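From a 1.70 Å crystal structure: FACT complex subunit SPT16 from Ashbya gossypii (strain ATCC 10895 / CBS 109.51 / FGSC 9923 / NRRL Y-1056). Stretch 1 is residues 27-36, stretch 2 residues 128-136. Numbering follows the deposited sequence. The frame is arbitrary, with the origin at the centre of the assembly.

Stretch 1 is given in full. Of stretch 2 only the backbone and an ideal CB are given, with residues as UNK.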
# COMPACT_ATOMS: atom_id res chain seq x y z
N ASP A 27 -8.51 15.31 13.23
CA ASP A 27 -9.48 15.00 14.27
C ASP A 27 -8.79 14.94 15.62
O ASP A 27 -7.69 14.40 15.75
CB ASP A 27 -10.16 13.66 13.97
CG ASP A 27 -11.09 13.71 12.76
OD1 ASP A 27 -11.36 14.83 12.26
OD2 ASP A 27 -11.52 12.62 12.31
N GLY A 28 -9.44 15.50 16.63
CA GLY A 28 -8.86 15.53 17.96
C GLY A 28 -7.92 16.68 18.22
O GLY A 28 -7.44 16.82 19.36
N SER A 29 -7.62 17.51 17.22
CA SER A 29 -6.81 18.71 17.37
C SER A 29 -5.51 18.47 18.15
O SER A 29 -5.31 19.04 19.22
CB SER A 29 -7.62 19.82 18.04
OG SER A 29 -8.79 20.13 17.30
N PRO A 30 -4.62 17.62 17.64
CA PRO A 30 -3.34 17.44 18.35
C PRO A 30 -2.52 18.71 18.27
O PRO A 30 -2.54 19.42 17.26
CB PRO A 30 -2.68 16.27 17.59
CG PRO A 30 -3.27 16.36 16.20
CD PRO A 30 -4.69 16.84 16.39
N SER A 31 -1.79 19.00 19.35
CA SER A 31 -0.92 20.16 19.43
C SER A 31 0.51 19.86 18.99
O SER A 31 1.29 20.80 18.78
CB SER A 31 -0.89 20.71 20.86
OG SER A 31 -2.19 21.01 21.33
N SER A 32 0.85 18.59 18.86
CA SER A 32 2.16 18.13 18.42
C SER A 32 2.00 16.67 18.03
O SER A 32 0.99 16.04 18.35
CB SER A 32 3.22 18.27 19.52
OG SER A 32 2.91 17.49 20.67
N LEU A 33 3.01 16.13 17.34
CA LEU A 33 3.03 14.75 16.89
C LEU A 33 4.31 14.10 17.40
O LEU A 33 5.35 14.75 17.41
CB LEU A 33 3.01 14.65 15.36
CG LEU A 33 1.89 15.37 14.62
CD1 LEU A 33 2.03 15.16 13.13
CD2 LEU A 33 0.53 14.86 15.13
N VAL A 34 4.23 12.83 17.81
CA VAL A 34 5.43 12.06 18.14
C VAL A 34 5.35 10.68 17.47
O VAL A 34 4.38 9.94 17.69
CB VAL A 34 5.62 11.89 19.65
CG1 VAL A 34 6.92 11.14 19.91
CG2 VAL A 34 5.63 13.27 20.37
N PHE A 35 6.38 10.33 16.70
CA PHE A 35 6.49 9.03 16.04
C PHE A 35 7.81 8.39 16.44
O PHE A 35 8.86 9.03 16.35
CB PHE A 35 6.43 9.18 14.51
CG PHE A 35 5.19 9.88 14.04
CD1 PHE A 35 4.02 9.17 13.89
CD2 PHE A 35 5.20 11.24 13.76
CE1 PHE A 35 2.86 9.80 13.47
CE2 PHE A 35 4.03 11.88 13.33
CZ PHE A 35 2.86 11.16 13.19
N ILE A 36 7.76 7.13 16.87
CA ILE A 36 8.94 6.45 17.40
C ILE A 36 9.12 5.16 16.64
O ILE A 36 8.26 4.27 16.70
CB ILE A 36 8.83 6.17 18.91
CG1 ILE A 36 8.21 7.36 19.65
CG2 ILE A 36 10.21 5.84 19.48
CD1 ILE A 36 6.70 7.29 19.75
N UNK A 128 3.47 22.37 24.24
CA UNK A 128 2.63 22.52 23.06
C UNK A 128 1.15 22.32 23.40
O UNK A 128 0.29 23.04 22.88
CB UNK A 128 3.06 21.53 21.98
N UNK A 129 0.84 21.36 24.26
CA UNK A 129 -0.55 21.07 24.56
C UNK A 129 -0.72 19.66 25.08
O UNK A 129 0.20 18.84 25.08
CB UNK A 129 -1.42 21.28 23.32
N UNK A 130 -1.95 19.38 25.52
CA UNK A 130 -2.22 18.09 26.15
C UNK A 130 -2.56 17.01 25.14
O UNK A 130 -2.36 15.83 25.42
CB UNK A 130 -3.36 18.23 27.16
N UNK A 131 -3.07 17.39 23.97
CA UNK A 131 -3.38 16.42 22.92
C UNK A 131 -2.14 16.19 22.06
O UNK A 131 -1.62 17.14 21.45
CB UNK A 131 -4.55 16.90 22.06
N UNK A 132 -1.70 14.94 21.99
CA UNK A 132 -0.49 14.54 21.27
C UNK A 132 -0.89 13.53 20.20
O UNK A 132 -1.47 12.49 20.53
CB UNK A 132 0.56 13.95 22.22
N UNK A 133 -0.52 13.81 18.95
CA UNK A 133 -0.84 12.90 17.86
C UNK A 133 0.16 11.76 17.82
O UNK A 133 1.37 11.98 17.87
CB UNK A 133 -0.86 13.64 16.52
N UNK A 134 -0.35 10.53 17.77
CA UNK A 134 0.46 9.33 17.85
C UNK A 134 -0.03 8.31 16.84
O UNK A 134 -1.20 8.32 16.45
CB UNK A 134 0.43 8.75 19.26
N UNK A 135 0.88 7.43 16.41
CA UNK A 135 0.50 6.23 15.66
C UNK A 135 0.20 5.14 16.69
O UNK A 135 1.07 4.37 17.10
CB UNK A 135 1.60 5.80 14.69
N UNK A 136 -1.07 5.11 17.13
CA UNK A 136 -1.39 4.40 18.37
C UNK A 136 -1.33 2.88 18.20
O UNK A 136 -1.13 2.17 19.19
CB UNK A 136 -2.78 4.81 18.86

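Position 128 has helical backbone angles (phi/psi -64/-40), and its CA-to-CB bond points toward stretch 1. The ideal CB lies 3.7 Å from S31 O and 4.1 Å from S32 CB, so a small side chain fits directly; a longer one is not excluded by these distances. The residue is A128, whose CB packs against S32 CB.

At position 129 two tests agree. Phi/psi of 157/173 would jam a CB against the preceding carbonyl, and the ideal CB would fall 2.1 Å from S31 OG, a clash. Glycine answers both, and G129 is found, the first residue to leave helical angles after the helix.

Position 130 points away, with nothing of stretch 1 within 5.5 Å of its ideal CB. Many residues would suit; S130 is deposited.

The CB of position 131 points toward the turn of stretch 1, 3.6 Å from S29 O, 3.9 Å from P30 CA and 4.0 Å from G28 O. A small side chain suits this surface, and A131 supplies a methyl. Its backbone is anchored independently of that choice: S31 N donates to A131 O (2.8 Å, 167°).

Position 132 is extended (-121/126), and its CB shares a sheet face with S32 and V34. The ideal CB of 132 lies 4.4 Å from S32 O and 4.5 Å from S32 OG, with V34 CG2 farther off at 5.4 Å, leaving room for valine, isoleucine or threonine. V132, with chi1 t, brings CG1 to 3.9 Å from V34 CG2.

At position 133 the backbone angles (-81/130) do not call for glycine, but space does: the ideal CB would clash with L33 CD2 at 2.3 Å and sit a tight 3.4 Å from P30 CB. G133 lets the parallel strands close to 4.4 Å between L33 CA and G133 CA. G133 N donates to S32 O (2.8 Å, 174°), and G133 O accepts from V34 N (3.0 Å, 165°).

The CB of position 134 returns to the V34 face, 4.4 Å from V34 O, so a branched or long apolar chain could reach back. L134, in the m,t rotamer, places CD2 3.9 Å from V34 CB.

Position 135 points toward F35, its ideal CB 4.2 Å from F35 CD1; small apolar groups suit. A135 CB meets the ring edge, and a water O bridges V34 O (2.7 Å) and A135 N (3.0 Å).

Position 136 is out of reach and weakly constrained here; T136 is deposited.

Stretch 2 128-136: AGSAVGLAT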
# COMPACT_ATOMS: atom_id res chain seq x y z
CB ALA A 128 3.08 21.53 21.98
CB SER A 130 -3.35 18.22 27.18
OG SER A 130 -4.51 18.79 26.60
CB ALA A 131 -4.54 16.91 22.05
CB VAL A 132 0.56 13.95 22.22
CG1 VAL A 132 1.90 13.85 21.53
CG2 VAL A 132 0.65 14.78 23.49
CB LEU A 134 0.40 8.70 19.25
CG LEU A 134 0.85 9.56 20.43
CD1 LEU A 134 0.56 8.79 21.70
CD2 LEU A 134 2.32 9.84 20.31
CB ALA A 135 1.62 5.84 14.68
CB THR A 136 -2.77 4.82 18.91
OG1 THR A 136 -3.79 4.59 17.92
CG2 THR A 136 -2.78 6.30 19.27
O HOH W 1 1.01 18.29 22.24
O HOH W 2 3.50 7.40 17.78
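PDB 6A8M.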